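Side-chain contacts in DUF4439 domain-containing protein (Mycobacterium tuberculosis, PDB 2IB0), which is of unknown function but folds as a four-helix bundle and belongs to the ferritin-like clan, with no specific activity established: residues A45-P48 / P49-F53; F53-A56 / D57-Q61; V71-A75 / R76-A80. All blocks are in the same frame, centred on the assembly; numbering follows the deposited sequence.

Interaction 1. Residues A45-P48 / P49-F53; sequences ALSP and PGVNF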
loop_
_atom_site.group_PDB
_atom_site.type_symbol
_atom_site.label_atom_id
_atom_site.label_comp_id
_atom_site.label_asym_id
_atom_site.label_seq_id
_atom_site.Cartn_x
_atom_site.Cartn_y
_atom_site.Cartn_z
ATOM N N ALA A 45 8.441 15.641 18.613
ATOM C CA ALA A 45 9.288 16.356 19.561
ATOM C C ALA A 45 10.717 16.499 19.074
ATOM O O ALA A 45 11.363 17.501 19.386
ATOM C CB ALA A 45 9.274 15.651 20.895
ATOM N N LEU A 46 11.221 15.482 18.372
ATOM C CA LEU A 46 12.567 15.511 17.824
ATOM C C LEU A 46 12.705 16.292 16.497
ATOM O O LEU A 46 13.615 17.157 16.391
ATOM C CB LEU A 46 13.090 14.096 17.575
ATOM C CG LEU A 46 13.638 13.241 18.720
ATOM C CD1 LEU A 46 13.547 11.818 18.286
ATOM C CD2 LEU A 46 15.047 13.599 19.100
ATOM N N SER A 47 11.794 15.974 15.548
ATOM C CA SER A 47 11.782 16.352 14.060
ATOM C C SER A 47 12.276 17.756 13.760
ATOM O O SER A 47 11.989 18.635 14.570
ATOM C CB SER A 47 10.461 16.058 13.444
ATOM O OG SER A 47 10.358 14.662 13.302
ATOM N N PRO A 48 12.731 18.054 12.508
ATOM C CA PRO A 48 12.327 19.243 11.722
ATOM C C PRO A 48 10.945 19.802 11.716
ATOM O O PRO A 48 10.042 19.089 11.332
ATOM C CB PRO A 48 12.890 18.981 10.323
ATOM C CG PRO A 48 14.059 18.124 10.574
ATOM C CD PRO A 48 13.474 17.140 11.616
ATOM N N PRO A 49 10.808 21.131 12.055
ATOM C CA PRO A 49 9.613 21.922 11.644
ATOM C C PRO A 49 9.201 21.650 10.169
ATOM O O PRO A 49 7.990 21.649 9.877
ATOM C CB PRO A 49 10.054 23.389 11.818
ATOM C CG PRO A 49 11.232 23.349 12.751
ATOM C CD PRO A 49 11.796 21.949 12.805
ATOM N N GLY A 50 10.200 21.411 9.286
ATOM C CA GLY A 50 10.026 21.033 7.855
ATOM C C GLY A 50 9.140 19.810 7.543
ATOM O O GLY A 50 8.718 19.602 6.412
ATOM N N VAL A 51 8.887 18.965 8.537
ATOM C CA VAL A 51 8.047 17.792 8.310
ATOM C C VAL A 51 6.842 17.796 9.265
ATOM O O VAL A 51 6.256 16.745 9.528
ATOM C CB VAL A 51 8.840 16.456 8.500
ATOM C CG1 VAL A 51 9.971 16.334 7.497
ATOM C CG2 VAL A 51 9.356 16.344 9.937
ATOM N N ASN A 52 6.486 18.938 9.844
ATOM C CA ASN A 52 5.294 18.836 10.670
ATOM C C ASN A 52 3.943 18.725 10.045
ATOM O O ASN A 52 3.035 18.223 10.682
ATOM C CB ASN A 52 5.258 19.407 12.147
ATOM C CG ASN A 52 6.475 20.239 12.574
ATOM O OD1 ASN A 52 7.511 19.686 13.063
ATOM N ND2 ASN A 52 6.299 21.570 12.552
ATOM N N PHE A 53 3.840 19.091 8.774
ATOM C CA PHE A 53 2.705 18.711 7.929
ATOM C C PHE A 53 2.572 17.185 7.863
ATOM O O PHE A 53 1.482 16.671 7.957
ATOM C CB PHE A 53 2.859 19.252 6.501
ATOM C CG PHE A 53 2.439 20.713 6.326
ATOM C CD1 PHE A 53 1.307 21.238 6.999
ATOM C CD2 PHE A 53 3.157 21.560 5.446
ATOM C CE1 PHE A 53 0.921 22.595 6.832
ATOM C CE2 PHE A 53 2.776 22.910 5.257
ATOM C CZ PHE A 53 1.656 23.429 5.955
#
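Ser-47 and Pro-48 meet Val-51 across a short turn that reverses the chain between helices 18-46 and 52-75. The tight side gathers round one methyl group. Val-51 CG2 lies 3.7 Å from Ser-47 CB and 3.2 Å from Pro-48 O, so it closes on a methylene and a carbonyl at once. A chi1 of -62° puts CG1 anti to the carbonyl carbon and leaves CG2 between backbone N and carbonyl carbon, which directs it back to Ser-47 and to the carbonyl of Pro-48. The same carbonyl receives the i to i+3 bond that closes a beta turn over Pro-49 and Gly-50: Val-51 N, at the N-cap position of helix 52-75, stands 3.0 Å from Pro-48 O, with a nearly straight N-H...O angle of 169°. Ser-47 turns its hydroxyl to Val-43 O in the preceding helix, and Val-51 also packs on Trp-144 and Val-147 of helix 124-150.

Round the prolines the packing is looser. Pro-48 CB is 4.0 Å from Pro-49 CD and 4.4 Å from Val-51 CG2, but its ring is covered by Ala-96 and Trp-151. The solvent side belongs to Pro-49, Gly-50 and Asn-52. The next backbone bond, Asn-52 N to Pro-49 O at 3.1 Å, leads from this arch into the following helix.

Two consecutive prolines have no backbone N-H to donate, so the polar closure of the turn falls to the N-H groups after them. The chemistry implies a connection packed on its inner side by a valine methyl and built on a proline pair that limits the backbone, with one ring covered and the other outward.

Interaction 2. Residues F53-A56 / D57-Q61; sequences FLVA and DALKQ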
loop_
_atom_site.group_PDB
_atom_site.type_symbol
_atom_site.label_atom_id
_atom_site.label_comp_id
_atom_site.label_asym_id
_atom_site.label_seq_id
_atom_site.Cartn_x
_atom_site.Cartn_y
_atom_site.Cartn_z
ATOM N N PHE A 53 3.840 19.091 8.774
ATOM C CA PHE A 53 2.705 18.711 7.929
ATOM C C PHE A 53 2.572 17.185 7.863
ATOM O O PHE A 53 1.482 16.671 7.957
ATOM C CB PHE A 53 2.859 19.252 6.501
ATOM C CG PHE A 53 2.439 20.713 6.326
ATOM C CD1 PHE A 53 1.307 21.238 6.999
ATOM C CD2 PHE A 53 3.157 21.560 5.446
ATOM C CE1 PHE A 53 0.921 22.595 6.832
ATOM C CE2 PHE A 53 2.776 22.910 5.257
ATOM C CZ PHE A 53 1.656 23.429 5.955
ATOM N N LEU A 54 3.702 16.488 7.697
ATOM C CA LEU A 54 3.761 15.025 7.615
ATOM C C LEU A 54 3.383 14.363 8.951
ATOM O O LEU A 54 2.560 13.431 9.004
ATOM C CB LEU A 54 5.146 14.594 7.108
ATOM C CG LEU A 54 5.524 13.129 6.760
ATOM C CD1 LEU A 54 4.494 12.487 5.846
ATOM C CD2 LEU A 54 6.970 12.954 6.158
ATOM N N VAL A 55 3.961 14.859 10.037
ATOM C CA VAL A 55 3.671 14.341 11.356
ATOM C C VAL A 55 2.192 14.509 11.657
ATOM O O VAL A 55 1.552 13.536 12.052
ATOM C CB VAL A 55 4.493 15.038 12.475
ATOM C CG1 VAL A 55 3.994 14.584 13.884
ATOM C CG2 VAL A 55 6.009 14.753 12.311
ATOM N N ALA A 56 1.648 15.718 11.487
ATOM C CA ALA A 56 0.218 15.947 11.734
ATOM C C ALA A 56 -0.670 14.987 10.934
ATOM O O ALA A 56 -1.619 14.399 11.486
ATOM C CB ALA A 56 -0.183 17.401 11.424
ATOM N N ASP A 57 -0.384 14.878 9.626
ATOM C CA ASP A 57 -1.057 13.952 8.719
ATOM C C ASP A 57 -1.020 12.523 9.248
ATOM O O ASP A 57 -2.029 11.864 9.301
ATOM C CB ASP A 57 -0.327 13.927 7.357
ATOM C CG ASP A 57 -0.756 15.026 6.404
ATOM O OD1 ASP A 57 -1.695 15.805 6.726
ATOM O OD2 ASP A 57 -0.128 15.090 5.297
ATOM N N ALA A 58 0.184 12.025 9.552
ATOM C CA ALA A 58 0.343 10.657 10.037
ATOM C C ALA A 58 -0.467 10.422 11.340
ATOM O O ALA A 58 -1.154 9.416 11.471
ATOM C CB ALA A 58 1.822 10.322 10.233
ATOM N N LEU A 59 -0.402 11.371 12.270
ATOM C CA LEU A 59 -1.092 11.240 13.557
ATOM C C LEU A 59 -2.616 11.232 13.430
ATOM O O LEU A 59 -3.273 10.452 14.080
ATOM C CB LEU A 59 -0.652 12.322 14.562
ATOM C CG LEU A 59 0.577 12.091 15.444
ATOM C CD1 LEU A 59 1.009 13.380 16.085
ATOM C CD2 LEU A 59 0.253 11.061 16.507
ATOM N N LYS A 60 -3.168 12.061 12.555
ATOM C CA LYS A 60 -4.619 12.089 12.342
ATOM C C LYS A 60 -5.083 10.787 11.677
ATOM O O LYS A 60 -6.078 10.185 12.078
ATOM C CB LYS A 60 -5.005 13.333 11.536
ATOM C CG LYS A 60 -6.414 13.375 10.979
ATOM C CD LYS A 60 -6.583 14.530 9.956
ATOM C CE LYS A 60 -6.251 14.086 8.494
ATOM N NZ LYS A 60 -6.921 14.938 7.400
ATOM N N GLN A 61 -4.340 10.343 10.676
ATOM C CA GLN A 61 -4.575 9.041 10.031
ATOM C C GLN A 61 -4.566 7.840 11.018
ATOM O O GLN A 61 -5.457 6.985 10.994
ATOM C CB GLN A 61 -3.561 8.826 8.916
ATOM C CG GLN A 61 -3.685 7.488 8.217
ATOM C CD GLN A 61 -2.598 7.324 7.155
ATOM O OE1 GLN A 61 -1.552 6.719 7.395
ATOM N NE2 GLN A 61 -2.818 7.929 6.011
#
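Phe-53 begins the contact through its carbonyl, which accepts the backbone N-H of Asp-57: Asp-57 N lies 3.1 Å from Phe-53 O. The ring of Phe-53 itself leads away from the next turn. Phe-53 O stands over the flat face of the Asp-57 carboxylate, 3.2 Å from CG, with OD1 and OD2 equally far from it at 3.5 Å. A chi1 of -85° sets CG beside its own backbone N and folds the acid back along the helix.

One residue on, Leu-54 O takes the N-H of Ala-58 at 2.8 Å from Ala-58 N. Val-55 O lies 2.9 Å from Leu-59 N, and Val-55 CG1 also reaches Leu-59 CD1 at 3.9 Å, the two side chains lying alongside each other and pointing the same way. Ala-56 completes the series with Lys-60 N 3.0 Å from Ala-56 O. These four are the i to i+4 bonds of an alpha-helix.

Val-55, Ala-58 and Leu-59 face helix 18-46, meeting Val-43 and Tyr-40, and Leu-54 faces Met-140 and Trp-144 of helix 124-150, while the outer side mixes the Phe-53 ring and Ala-56 with Lys-60. The face-on approach at Asp-57 sets Phe-53 O against carbon and holds off both carboxylate oxygens, which probably limits repulsion; a long, weak ion pair with Arg-143 draws on OD2.

Interaction 3. Residues V71-A75 / R76-A80; sequences VMLSA and RGVTA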
loop_
_atom_site.group_PDB
_atom_site.type_symbol
_atom_site.label_atom_id
_atom_site.label_comp_id
_atom_site.label_asym_id
_atom_site.label_seq_id
_atom_site.Cartn_x
_atom_site.Cartn_y
_atom_site.Cartn_z
ATOM N N VAL A 71 -14.295 0.612 17.297
ATOM C CA VAL A 71 -15.682 0.373 16.918
ATOM C C VAL A 71 -15.851 -1.057 16.356
ATOM O O VAL A 71 -16.743 -1.784 16.775
ATOM C CB VAL A 71 -16.185 1.475 15.918
ATOM C CG1 VAL A 71 -17.533 1.100 15.273
ATOM C CG2 VAL A 71 -16.277 2.833 16.623
ATOM N N MET A 72 -14.978 -1.459 15.432
ATOM C CA MET A 72 -15.042 -2.799 14.795
ATOM C C MET A 72 -15.005 -3.927 15.821
ATOM O O MET A 72 -15.821 -4.856 15.759
ATOM C CB MET A 72 -13.894 -3.007 13.809
ATOM C CG MET A 72 -14.031 -2.279 12.487
ATOM S SD MET A 72 -12.473 -2.128 11.576
ATOM C CE MET A 72 -12.386 -3.714 10.748
ATOM N N LEU A 73 -14.068 -3.849 16.760
ATOM C CA LEU A 73 -13.943 -4.872 17.801
ATOM C C LEU A 73 -15.217 -4.946 18.654
ATOM O O LEU A 73 -15.647 -6.050 19.002
ATOM C CB LEU A 73 -12.674 -4.680 18.654
ATOM C CG LEU A 73 -11.344 -4.894 17.881
ATOM C CD1 LEU A 73 -10.139 -4.370 18.671
ATOM C CD2 LEU A 73 -11.113 -6.369 17.511
ATOM N N SER A 74 -15.836 -3.789 18.941
ATOM C CA SER A 74 -17.142 -3.752 19.626
ATOM C C SER A 74 -18.275 -4.437 18.850
ATOM O O SER A 74 -19.072 -5.210 19.423
ATOM C CB SER A 74 -17.531 -2.320 20.006
ATOM O OG SER A 74 -16.556 -1.773 20.879
ATOM N N ALA A 75 -18.343 -4.176 17.546
ATOM C CA ALA A 75 -19.298 -4.865 16.681
ATOM C C ALA A 75 -19.143 -6.400 16.733
ATOM O O ALA A 75 -20.113 -7.134 16.521
ATOM C CB ALA A 75 -19.190 -4.352 15.252
ATOM N N ARG A 76 -17.931 -6.864 17.034
ATOM C CA ARG A 76 -17.613 -8.280 17.139
ATOM C C ARG A 76 -17.856 -8.890 18.540
ATOM O O ARG A 76 -17.735 -10.112 18.704
ATOM C CB ARG A 76 -16.152 -8.517 16.763
ATOM C CG ARG A 76 -15.796 -8.155 15.334
ATOM C CD ARG A 76 -14.357 -8.510 15.073
ATOM N NE ARG A 76 -13.957 -8.299 13.675
ATOM C CZ ARG A 76 -12.853 -8.809 13.152
ATOM N NH1 ARG A 76 -12.044 -9.564 13.904
ATOM N NH2 ARG A 76 -12.528 -8.539 11.896
ATOM N N GLY A 77 -18.163 -8.055 19.537
ATOM C CA GLY A 77 -18.284 -8.515 20.926
ATOM C C GLY A 77 -16.944 -8.620 21.626
ATOM O O GLY A 77 -16.788 -9.357 22.612
ATOM N N VAL A 78 -15.968 -7.865 21.141
ATOM C CA VAL A 78 -14.644 -7.862 21.738
ATOM C C VAL A 78 -14.382 -6.487 22.353
ATOM O O VAL A 78 -14.541 -5.459 21.684
ATOM C CB VAL A 78 -13.524 -8.205 20.684
ATOM C CG1 VAL A 78 -12.140 -8.116 21.296
ATOM C CG2 VAL A 78 -13.754 -9.592 20.053
ATOM N N THR A 79 -13.983 -6.459 23.617
ATOM C CA THR A 79 -13.569 -5.198 24.227
ATOM C C THR A 79 -12.132 -4.939 23.792
ATOM O O THR A 79 -11.247 -5.778 24.008
ATOM C CB THR A 79 -13.630 -5.231 25.777
ATOM O OG1 THR A 79 -12.818 -6.312 26.250
ATOM C CG2 THR A 79 -15.091 -5.393 26.305
ATOM N N ALA A 80 -11.915 -3.794 23.148
ATOM C CA ALA A 80 -10.609 -3.422 22.598
ATOM C C ALA A 80 -9.462 -3.428 23.633
ATOM O O ALA A 80 -9.658 -3.004 24.790
ATOM C CB ALA A 80 -10.718 -2.058 21.924
#
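Leu-73 and Val-78 meet where helix 52-75 ends in a Schellman motif. Val-78 N lies 2.8 Å from Leu-73 O in a bond with an N-H...O angle of 153°, and inside that loop Gly-77 N lies 3.0 Å from Ser-74 O. Gly-77 carries the positive phi of 82° that ends the helix, a conformation that favours glycine. The carbonyl of Leu-73 also receives a weak bond from Arg-76 N, which shares its proton weakly with Met-72 O as well.

The Arg-76 side chain swings across the end of the helix, only slightly backward, past the carbonyls of Leu-73 and Met-72. CB rests 3.4 Å from Leu-73 O. CG moves on to the preceding carbonyl, 3.3 Å from Met-72 O, and CD is still near it at 4.0 Å from Met-72 O. A chi1 of -63° places CG beside the backbone N and starts the chain in this direction, and the chain stays extended from CG to NE. At the tip, NH1 bonds to Asn-23 OD1, while NH2 forms salt bridges with Asp-22 and Asp-126. Two carboxylates therefore share the guanidinium, which should balance its charge and restrict its rotation.

The apolar part of the contact lies round Leu-73. Its CB is 4.2 Å from Val-78 CB, the hydrophobic pairing that usually accompanies a Schellman turn, and further out CD1 is 4.0 Å from Ala-80 CB. Leu-73 and Ala-80 both touch Leu-30 of helix 18-46, and Leu-73 reaches Leu-26 too. Met-72 instead touches Asp-126 and Phe-129 of helix 124-150. The departing loop is thus laid against helix 18-46, while Arg-76 joins the beginnings of helices 18-46 and 124-150 to the end of helix 52-75.

In the fold
All three contacts use helix 52-75, taken in chain order from its start to its end. Interaction 1 leads in from helix 18-46; interaction 2 continues from it, sharing Phe-53, with centres 11 Å apart. Interaction 3 closes the helix, its centre 26 Å from that of interaction 2, and the nearest atoms of these two are about 12 Å apart. Interactions 1 and 3 lie on opposite sides of the chain's centre, 35 Å between centres. The contacts thus cover the two ends and an early stretch of one helix, so the turn from helix 18-46 and the loop toward helix 96-120 define where helix 52-75 starts and stops in the bundle.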